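Local coordinates for protein inositol dehydrogenase (Lactobacillus casei, PDB 4MKX) that probably oxidises scyllo-inositol with NAD as hydride acceptor, as a tetrameric sugar alcohol dehydrogenase of the Gfo/Idh/MocA family, at residues A[33-36]-A[37-41]; A[238-241]-A[242-246]; A[310-313]-A[314-317]. One frame throughout, in Å; residues are numbered along the deposited sequence.

Interaction 1 of 3, residues A[33-36]-A[37-41]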
ATOM      1  N   ALA A  33     -16.832 -26.098 -16.970  1.00 11.14           N
ATOM      2  CA  ALA A  33     -17.911 -26.394 -17.915  1.00 13.33           C
ATOM      3  C   ALA A  33     -18.529 -25.111 -18.452  1.00 14.57           C
ATOM      4  O   ALA A  33     -18.742 -24.976 -19.656  1.00 16.30           O
ATOM      5  CB  ALA A  33     -18.972 -27.252 -17.253  1.00 15.30           C
ATOM      6  N   THR A  34     -18.815 -24.178 -17.553  1.00 12.55           N
ATOM      7  CA  THR A  34     -19.414 -22.899 -17.945  1.00 15.09           C
ATOM      8  C   THR A  34     -18.471 -22.132 -18.858  1.00 16.47           C
ATOM      9  O   THR A  34     -18.889 -21.577 -19.874  1.00 16.16           O
ATOM     10  CB  THR A  34     -19.745 -22.050 -16.716  1.00 18.40           C
ATOM     11  OG1 THR A  34     -20.634 -22.783 -15.869  1.00 19.79           O
ATOM     12  CG2 THR A  34     -20.404 -20.732 -17.112  1.00 18.94           C
ATOM     13  N   ASN A  35     -17.192 -22.102 -18.502  1.00 13.78           N
ATOM     14  CA  ASN A  35     -16.216 -21.395 -19.313  1.00 13.40           C
ATOM     15  C   ASN A  35     -16.100 -21.979 -20.713  1.00 16.20           C
ATOM     16  O   ASN A  35     -16.107 -21.251 -21.703  1.00 15.77           O
ATOM     17  CB  ASN A  35     -14.851 -21.393 -18.631  1.00 10.39           C
ATOM     18  CG  ASN A  35     -14.775 -20.447 -17.460  1.00 12.69           C
ATOM     19  OD1 ASN A  35     -15.641 -19.586 -17.266  1.00 16.44           O
ATOM     20  ND2 ASN A  35     -13.726 -20.593 -16.669  1.00 13.04           N
ATOM     21  N   ILE A  36     -15.997 -23.303 -20.798  1.00 13.94           N
ATOM     22  CA  ILE A  36     -15.850 -23.965 -22.077  1.00 13.46           C
ATOM     23  C   ILE A  36     -17.066 -23.702 -22.961  1.00 17.15           C
ATOM     24  O   ILE A  36     -16.926 -23.473 -24.158  1.00 19.25           O
ATOM     25  CB  ILE A  36     -15.655 -25.485 -21.893  1.00 14.34           C
ATOM     26  CG1 ILE A  36     -14.269 -25.768 -21.316  1.00 16.71           C
ATOM     27  CG2 ILE A  36     -15.835 -26.219 -23.224  1.00 15.19           C
ATOM     28  CD1 ILE A  36     -14.169 -27.125 -20.647  1.00 17.91           C
ATOM     29  N   ALA A  37     -18.247 -23.702 -22.354  1.00 15.16           N
ATOM     30  CA  ALA A  37     -19.497 -23.563 -23.100  1.00 18.73           C
ATOM     31  C   ALA A  37     -19.743 -22.142 -23.614  1.00 22.36           C
ATOM     32  O   ALA A  37     -20.387 -21.962 -24.646  1.00 23.59           O
ATOM     33  CB  ALA A  37     -20.674 -24.003 -22.240  1.00 18.96           C
ATOM     34  N   THR A  38     -19.245 -21.141 -22.898  1.00 21.35           N
ATOM     35  CA  THR A  38     -19.624 -19.752 -23.171  1.00 20.56           C
ATOM     36  C   THR A  38     -18.475 -18.807 -23.563  1.00 27.23           C
ATOM     37  O   THR A  38     -18.681 -17.841 -24.299  1.00 28.38           O
ATOM     38  CB  THR A  38     -20.384 -19.149 -21.972  1.00 18.90           C
ATOM     39  OG1 THR A  38     -19.564 -19.194 -20.800  1.00 24.81           O
ATOM     40  CG2 THR A  38     -21.676 -19.920 -21.719  1.00 25.14           C
ATOM     41  N   LYS A  39     -17.273 -19.076 -23.071  1.00 21.31           N
ATOM     42  CA  LYS A  39     -16.196 -18.102 -23.191  1.00 19.59           C
ATOM     43  C   LYS A  39     -15.008 -18.550 -24.022  1.00 21.30           C
ATOM     44  O   LYS A  39     -14.261 -17.724 -24.542  1.00 26.70           O
ATOM     45  CB  LYS A  39     -15.719 -17.691 -21.798  1.00 21.15           C
ATOM     46  CG  LYS A  39     -16.779 -16.959 -20.992  1.00 25.21           C
ATOM     47  CD  LYS A  39     -16.309 -16.732 -19.566  1.00 27.94           C
ATOM     48  CE  LYS A  39     -17.436 -16.215 -18.690  1.00 35.94           C
ATOM     49  NZ  LYS A  39     -18.107 -15.026 -19.291  0.49 32.08           N
ATOM     50  N   ILE A  40     -14.815 -19.859 -24.140  1.00 18.30           N
ATOM     51  CA  ILE A  40     -13.605 -20.359 -24.771  1.00 19.38           C
ATOM     52  C   ILE A  40     -13.774 -20.431 -26.284  1.00 18.16           C
ATOM     53  O   ILE A  40     -14.766 -20.978 -26.787  1.00 20.92           O
ATOM     54  CB  ILE A  40     -13.182 -21.735 -24.183  1.00 15.34           C
ATOM     55  CG1 ILE A  40     -12.860 -21.597 -22.688  1.00 16.38           C
ATOM     56  CG2 ILE A  40     -11.981 -22.301 -24.934  1.00 17.31           C
ATOM     57  CD1 ILE A  40     -11.712 -20.635 -22.374  1.00 16.12           C
ATOM     58  N   GLN A  41     -12.809 -19.873 -27.016  1.00 17.35           N
ATOM     59  CA  GLN A  41     -12.876 -19.877 -28.477  1.00 19.58           C
ATOM     60  C   GLN A  41     -12.598 -21.266 -29.012  1.00 20.25           C
ATOM     61  O   GLN A  41     -11.767 -21.980 -28.461  1.00 18.20           O
ATOM     62  CB  GLN A  41     -11.817 -18.953 -29.071  1.00 22.93           C
ATOM     63  CG  GLN A  41     -11.890 -17.500 -28.664  1.00 26.70           C
ATOM     64  CD  GLN A  41     -10.750 -16.701 -29.270  1.00 30.25           C
ATOM     65  OE1 GLN A  41      -9.858 -16.229 -28.560  1.00 38.93           O
ATOM     66  NE2 GLN A  41     -10.760 -16.565 -30.593  1.00 32.18           N
TER
HETATM   67  O   HOH W   1     -17.218 -21.626 -26.212  1.00 26.75           O
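A37 N donates to A33 O and K39 N to N35 O as the last turn of helix 27-38 runs out and the chain straightens through I40. N35 O gathers the bonds of the chain's exit from the helix: the one from K39 N is 2.8 Å long, and weaker ones arrive from T38 N and I40 N. T38 adds a side-chain grip. Its OG1 lies 2.6 Å from T34 O, donating from above the carbonyl plane, 38° out of it. The hydroxyl is put there by a chi1 of 59°, which tucks OG1 between the backbone N and the carbonyl carbon. T34 O thus takes the strong hydroxyl bond together with a weak one from T38 N, and an alanine in place of T38 would probably cost T34 O its short hydroxyl bond, leaving the weak one from T38 N to tie the two residues. The T34 side chain lies alongside that of T38, but its own hydroxyl turns back to K30 O.

This helix is the crossover of the beta-alpha-beta unit formed with strands 18-23 and 43-49 in the NAD-binding Rossmann domain. Small A33 lets the helix sit close on I22 and L45, while branched I36 fills the space against I20 and L45.

On another side, the aliphatic part of K39 crosses N35, CD lying 3.7 Å from N35 OD1, so the lysine stem passes by the amide oxygen and carries its charge outward. N35 ND2 is held by E311 of helix 304-319. I40 folds back against the helix end, its CG1 3.4 Å from N35 O and 3.9 Å from I36 CA. Water 1 sits 2.8 Å from I36 O and 2.6 Å from I40 O, close to both.

Interaction 2 of 3, residues A[238-241]-A[242-246]; sequences LMQL and EDKTM
L241 and T245 pack against each other where strand 234-241 turns back toward strand 246-252, and they form the tight side of this beta hairpin. L241 N donates to T245 O over 2.7 Å, nearly straight at 169° and in the carbonyl plane. Beside that bond the side chains cross at an angle: L241 CB is 3.7 Å from T245 CB, and L241 CD2 is 3.8 Å from T245 CG2. Leucine suits the spot because its branches also reach I203 and T207 of helix 197-207, whereas threonine offers a methyl to the leucine and a hydroxyl to the turn. That hydroxyl, T245 OG1, donates to D243 OD1 at 2.7 Å, meeting the syn side of the carboxylate.

L241 to K244 is a type I turn, closed by K244 N donating to L241 O from well above the carbonyl plane. Positive phi at K244 (75°) completes a 3:5 hairpin, a type I turn with a G1-type bulge. Q240 and M246 then face each other as an antiparallel non-hydrogen-bonded pair.

The side met by waters holds Q240 and K244, which run alongside each other with Q240 NE2 3.6 Å from K244 CD. Water 2 accepts from Q240 NE2 and donates to K244 O, while water 3 donates to L241 O and only weakly meets K244 NZ. K244 is the exposed one, its stem packing on L219 of the third subunit; buried Q240 packs on I217 of that subunit.

Q240 OE1 is bound by N348 of the third subunit. D243 OD2 makes salt bridges with K209 and with R221 of that subunit; two such cations would be expected to favour the ionised carboxylate, and the arginine ties the turn to its neighbour.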
ATOM      1  N   LEU A 238       9.336 -26.468   6.190  1.00  8.63           N
ATOM      2  CA  LEU A 238      10.595 -25.945   5.700  1.00  8.34           C
ATOM      3  C   LEU A 238      11.176 -27.008   4.777  1.00 10.09           C
ATOM      4  O   LEU A 238      11.124 -28.193   5.085  1.00 13.59           O
ATOM      5  CB  LEU A 238      11.546 -25.685   6.863  1.00  9.37           C
ATOM      6  CG  LEU A 238      12.914 -25.110   6.531  1.00 10.76           C
ATOM      7  CD1 LEU A 238      12.788 -23.752   5.848  1.00 12.45           C
ATOM      8  CD2 LEU A 238      13.712 -25.017   7.835  1.00 12.67           C
ATOM      9  N   MET A 239      11.706 -26.578   3.643  1.00 11.24           N
ATOM     10  CA  MET A 239      12.171 -27.511   2.626  1.00  9.09           C
ATOM     11  C   MET A 239      13.533 -27.081   2.134  1.00 12.15           C
ATOM     12  O   MET A 239      13.802 -25.896   1.937  1.00 12.59           O
ATOM     13  CB  MET A 239      11.179 -27.549   1.460  1.00 12.23           C
ATOM     14  CG  MET A 239       9.766 -27.814   1.905  1.00 15.46           C
ATOM     15  SD  MET A 239       8.673 -28.207   0.534  1.00 20.14           S
ATOM     16  CE  MET A 239       8.809 -26.696  -0.392  1.00 19.34           C
ATOM     17  N   GLN A 240      14.404 -28.060   1.924  1.00 11.69           N
ATOM     18  CA  GLN A 240      15.704 -27.780   1.374  1.00  9.61           C
ATOM     19  C   GLN A 240      15.687 -28.406  -0.005  1.00 13.70           C
ATOM     20  O   GLN A 240      15.354 -29.585  -0.147  1.00 15.90           O
ATOM     21  CB  GLN A 240      16.761 -28.466   2.222  1.00 13.56           C
ATOM     22  CG  GLN A 240      18.181 -28.112   1.866  1.00 14.47           C
ATOM     23  CD  GLN A 240      19.133 -28.572   2.965  1.00 20.18           C
ATOM     24  OE1 GLN A 240      19.097 -29.732   3.380  1.00 21.20           O
ATOM     25  NE2 GLN A 240      19.957 -27.663   3.455  1.00 18.75           N
ATOM     26  N   LEU A 241      16.019 -27.613  -1.014  1.00 13.85           N
ATOM     27  CA  LEU A 241      15.998 -28.119  -2.388  1.00 18.15           C
ATOM     28  C   LEU A 241      17.375 -28.692  -2.728  1.00 20.84           C
ATOM     29  O   LEU A 241      18.306 -28.585  -1.928  1.00 19.60           O
ATOM     30  CB  LEU A 241      15.605 -27.013  -3.359  1.00 19.07           C
ATOM     31  CG  LEU A 241      14.112 -26.702  -3.536  1.00 19.57           C
ATOM     32  CD1 LEU A 241      13.382 -26.394  -2.229  1.00 22.72           C
ATOM     33  CD2 LEU A 241      13.945 -25.553  -4.522  1.00 23.89           C
ATOM     34  N   GLU A 242      17.505 -29.294  -3.910  0.85 22.05           N
ATOM     35  CA  GLU A 242      18.729 -30.016  -4.277  0.85 23.84           C
ATOM     36  C   GLU A 242      20.022 -29.195  -4.250  0.85 22.22           C
ATOM     37  O   GLU A 242      21.100 -29.748  -4.010  0.85 25.47           O
ATOM     38  CB  GLU A 242      18.561 -30.665  -5.655  0.85 23.53           C
ATOM     39  CG  GLU A 242      18.680 -29.676  -6.796  0.85 26.14           C
ATOM     40  CD  GLU A 242      18.288 -30.273  -8.124  0.85 30.15           C
ATOM     41  OE1 GLU A 242      18.492 -31.494  -8.318  0.85 29.88           O
ATOM     42  OE2 GLU A 242      17.762 -29.515  -8.968  0.85 28.69           O
ATOM     43  N   ASP A 243      19.931 -27.890  -4.498  1.00 24.17           N
ATOM     44  CA  ASP A 243      21.113 -27.036  -4.521  1.00 21.38           C
ATOM     45  C   ASP A 243      21.214 -26.190  -3.254  1.00 17.95           C
ATOM     46  O   ASP A 243      21.911 -25.178  -3.231  1.00 26.76           O
ATOM     47  CB  ASP A 243      21.083 -26.114  -5.732  1.00 27.71           C
ATOM     48  CG  ASP A 243      19.933 -25.140  -5.680  1.00 28.31           C
ATOM     49  OD1 ASP A 243      18.831 -25.575  -5.271  1.00 27.07           O
ATOM     50  OD2 ASP A 243      20.136 -23.958  -6.035  1.00 29.98           O
ATOM     51  N   LYS A 244      20.514 -26.643  -2.216  1.00 23.19           N
ATOM     52  CA  LYS A 244      20.472 -25.994  -0.905  1.00 19.99           C
ATOM     53  C   LYS A 244      19.598 -24.737  -0.911  1.00 20.98           C
ATOM     54  O   LYS A 244      19.705 -23.910  -0.008  1.00 23.95           O
ATOM     55  CB  LYS A 244      21.875 -25.688  -0.371  1.00 25.60           C
ATOM     56  CG  LYS A 244      22.795 -26.907  -0.307  1.00 25.35           C
ATOM     57  CD  LYS A 244      22.374 -27.853   0.793  1.00 28.23           C
ATOM     58  CE  LYS A 244      23.427 -28.929   1.042  0.68 28.31           C
ATOM     59  NZ  LYS A 244      23.242 -30.096   0.142  0.89 31.23           N
ATOM     60  N   THR A 245      18.741 -24.621  -1.930  1.00 23.34           N
ATOM     61  CA  THR A 245      17.738 -23.548  -1.989  1.00 21.71           C
ATOM     62  C   THR A 245      16.736 -23.788  -0.895  1.00 16.57           C
ATOM     63  O   THR A 245      16.422 -24.938  -0.573  1.00 17.30           O
ATOM     64  CB  THR A 245      16.964 -23.552  -3.329  1.00 17.53           C
ATOM     65  OG1 THR A 245      17.860 -23.231  -4.388  1.00 15.99           O
ATOM     66  CG2 THR A 245      15.822 -22.526  -3.321  1.00 19.34           C
ATOM     67  N   MET A 246      16.192 -22.712  -0.342  1.00 10.24           N
ATOM     68  CA  MET A 246      15.290 -22.878   0.772  1.00  9.45           C
ATOM     69  C   MET A 246      13.877 -22.572   0.336  1.00  8.66           C
ATOM     70  O   MET A 246      13.661 -21.715  -0.503  1.00 10.79           O
ATOM     71  CB  MET A 246      15.712 -21.943   1.898  1.00 10.05           C
ATOM     72  CG  MET A 246      17.122 -22.222   2.359  1.00 10.72           C
ATOM     73  SD  MET A 246      17.712 -21.027   3.554  1.00 14.07           S
ATOM     74  CE  MET A 246      18.058 -19.631   2.525  1.00 13.92           C
TER
HETATM   75  O   HOH W   2      19.826 -24.866   2.510  1.00 17.61           O
HETATM   76  O   HOH W   3      19.939 -30.684  -0.643  1.00 30.77           O

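Interaction 3 of 3, residues A[310-313]-A[314-317]; sequences EEQA and FVNS
Q312 extends CG away from its backbone N (chi1 -168°) and then bends at chi2 (66°), while N316 swings CG back beside its own backbone N, and the two amides meet one turn apart on helix 304-319. This is an i to i+4 pair on an alpha helix that packs against the parallel sheet of the Rossmann domain. Q312 NE2 donates to N316 OD1 over 3.1 Å, reaching the oxygen from above its carbonyl plane. The amide planes are only 28° apart, and the side chains cross, with Q312 CG 3.7 Å from N316 ND2. Glutamine has the length to curl forward to the next turn, and the shorter asparagine keeps its amide close to the helix.

Alongside the pair run the regular backbone bonds, among them N316 N to Q312 O at 2.9 Å and V315 N to E311 O. The same residue, Q312, thus holds N316 through both main chain and side chain. The oxygen of its amide, OE1, accepts from Q41 N, so the two bonds together fix the rotation of the amide.

The buried faces carry different residue types. V315 presses on I18 and I20 of the sheet, and the compact, branched valine suits that close approach. F314 turns its ring onto the sheet, against A83 and H106, and meets the F85 ring nearly at right angles. The E311 carboxylate is buried, but H32 ND1 hydrogen-bonds to its OE2.

S317, still within the helix, suits its place because a small hydroxyl can fold back on the preceding turn: with OG set between the backbone N and the carbonyl carbon, it donates to F314 O at 2.6 Å.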
ATOM      1  N   GLU A 310      -5.847 -21.146 -18.911  1.00 10.74           N
ATOM      2  CA  GLU A 310      -5.394 -22.530 -19.058  1.00  9.95           C
ATOM      3  C   GLU A 310      -6.337 -23.349 -19.942  1.00 11.06           C
ATOM      4  O   GLU A 310      -5.886 -24.236 -20.648  1.00 11.75           O
ATOM      5  CB  GLU A 310      -5.175 -23.241 -17.711  1.00 10.40           C
ATOM      6  CG  GLU A 310      -6.446 -23.719 -17.023  1.00 12.27           C
ATOM      7  CD  GLU A 310      -6.192 -24.420 -15.700  1.00 11.47           C
ATOM      8  OE1 GLU A 310      -5.036 -24.829 -15.426  1.00 11.86           O
ATOM      9  OE2 GLU A 310      -7.161 -24.554 -14.917  1.00 11.66           O
ATOM     10  N   GLU A 311      -7.637 -23.064 -19.884  1.00 11.23           N
ATOM     11  CA  GLU A 311      -8.597 -23.763 -20.731  1.00  9.67           C
ATOM     12  C   GLU A 311      -8.331 -23.406 -22.188  1.00 13.09           C
ATOM     13  O   GLU A 311      -8.313 -24.277 -23.054  1.00 13.20           O
ATOM     14  CB  GLU A 311     -10.031 -23.380 -20.348  1.00 10.66           C
ATOM     15  CG  GLU A 311     -10.463 -23.884 -18.973  1.00 11.66           C
ATOM     16  CD  GLU A 311     -11.529 -23.015 -18.359  1.00 12.87           C
ATOM     17  OE1 GLU A 311     -11.900 -22.014 -19.000  1.00 13.49           O
ATOM     18  OE2 GLU A 311     -11.979 -23.293 -17.228  1.00 12.16           O
ATOM     19  N   GLN A 312      -8.119 -22.122 -22.461  1.00 12.69           N
ATOM     20  CA  GLN A 312      -7.870 -21.696 -23.836  1.00 13.33           C
ATOM     21  C   GLN A 312      -6.553 -22.260 -24.343  1.00 13.26           C
ATOM     22  O   GLN A 312      -6.442 -22.651 -25.512  1.00 15.08           O
ATOM     23  CB  GLN A 312      -7.874 -20.169 -23.951  1.00 12.85           C
ATOM     24  CG  GLN A 312      -7.918 -19.664 -25.397  1.00 16.93           C
ATOM     25  CD  GLN A 312      -9.228 -20.009 -26.101  1.00 17.60           C
ATOM     26  OE1 GLN A 312     -10.276 -19.440 -25.792  1.00 18.50           O
ATOM     27  NE2 GLN A 312      -9.172 -20.943 -27.053  1.00 16.59           N
ATOM     28  N   ALA A 313      -5.556 -22.323 -23.466  1.00 12.76           N
ATOM     29  CA  ALA A 313      -4.265 -22.870 -23.857  1.00 13.58           C
ATOM     30  C   ALA A 313      -4.382 -24.347 -24.243  1.00 15.61           C
ATOM     31  O   ALA A 313      -3.713 -24.806 -25.168  1.00 16.61           O
ATOM     32  CB  ALA A 313      -3.244 -22.686 -22.737  1.00 14.41           C
ATOM     33  N   PHE A 314      -5.226 -25.090 -23.533  1.00 12.87           N
ATOM     34  CA  PHE A 314      -5.419 -26.504 -23.844  1.00 12.05           C
ATOM     35  C   PHE A 314      -6.045 -26.666 -25.226  1.00 17.17           C
ATOM     36  O   PHE A 314      -5.561 -27.448 -26.051  1.00 16.62           O
ATOM     37  CB  PHE A 314      -6.265 -27.172 -22.763  1.00 12.20           C
ATOM     38  CG  PHE A 314      -6.640 -28.593 -23.075  1.00 14.13           C
ATOM     39  CD1 PHE A 314      -5.691 -29.612 -23.030  1.00 15.72           C
ATOM     40  CD2 PHE A 314      -7.950 -28.909 -23.384  1.00 15.94           C
ATOM     41  CE1 PHE A 314      -6.047 -30.929 -23.315  1.00 14.68           C
ATOM     42  CE2 PHE A 314      -8.315 -30.219 -23.670  1.00 14.53           C
ATOM     43  CZ  PHE A 314      -7.361 -31.230 -23.622  1.00 14.94           C
ATOM     44  N   VAL A 315      -7.099 -25.901 -25.484  1.00 14.10           N
ATOM     45  CA  VAL A 315      -7.777 -25.939 -26.779  1.00 14.24           C
ATOM     46  C   VAL A 315      -6.841 -25.543 -27.922  1.00 18.25           C
ATOM     47  O   VAL A 315      -6.796 -26.219 -28.955  1.00 18.24           O
ATOM     48  CB  VAL A 315      -9.049 -25.068 -26.773  1.00 14.86           C
ATOM     49  CG1 VAL A 315      -9.611 -24.920 -28.185  1.00 16.17           C
ATOM     50  CG2 VAL A 315     -10.095 -25.672 -25.853  1.00 16.04           C
ATOM     51  N   ASN A 316      -6.092 -24.457 -27.738  1.00 16.83           N
ATOM     52  CA  ASN A 316      -5.126 -24.021 -28.747  1.00 19.96           C
ATOM     53  C   ASN A 316      -3.987 -25.015 -28.968  1.00 23.64           C
ATOM     54  O   ASN A 316      -3.452 -25.105 -30.071  1.00 24.34           O
ATOM     55  CB  ASN A 316      -4.559 -22.639 -28.415  1.00 19.34           C
ATOM     56  CG  ASN A 316      -5.621 -21.556 -28.408  1.00 21.04           C
ATOM     57  OD1 ASN A 316      -6.754 -21.776 -28.825  1.00 19.53           O
ATOM     58  ND2 ASN A 316      -5.258 -20.380 -27.921  1.00 25.61           N
ATOM     59  N   SER A 317      -3.608 -25.752 -27.923  1.00 19.02           N
ATOM     60  CA  SER A 317      -2.521 -26.728 -28.038  1.00 21.71           C
ATOM     61  C   SER A 317      -2.880 -27.845 -29.012  1.00 22.61           C
ATOM     62  O   SER A 317      -2.020 -28.371 -29.717  1.00 23.68           O
ATOM     63  CB  SER A 317      -2.145 -27.319 -26.668  1.00 18.75           C
ATOM     64  OG  SER A 317      -3.091 -28.280 -26.225  1.00 17.48           O
TER

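Overall arrangement
Interactions 1 and 3 are neighbours, their centres about 11 Å apart, and join two helices that pack on the parallel Rossmann sheet. The end of helix 27-38 meets helix 304-319 where Q41 N and Q312 OE1 lie 2.8 Å apart and N35 ND2 faces E311 OE2. Both use helical i to i+4 geometry, but interaction 1 is a partly buried C-terminal turn, whereas interaction 3 lies within its helix and is mostly buried. Interaction 2 stands about 40 Å from interaction 1, centre to centre, across the chain's middle. It is a hairpin turn in the C-terminal domain, mixing a leucine core with hydrated, exposed ends and an aspartate that pairs with an arginine of another subunit.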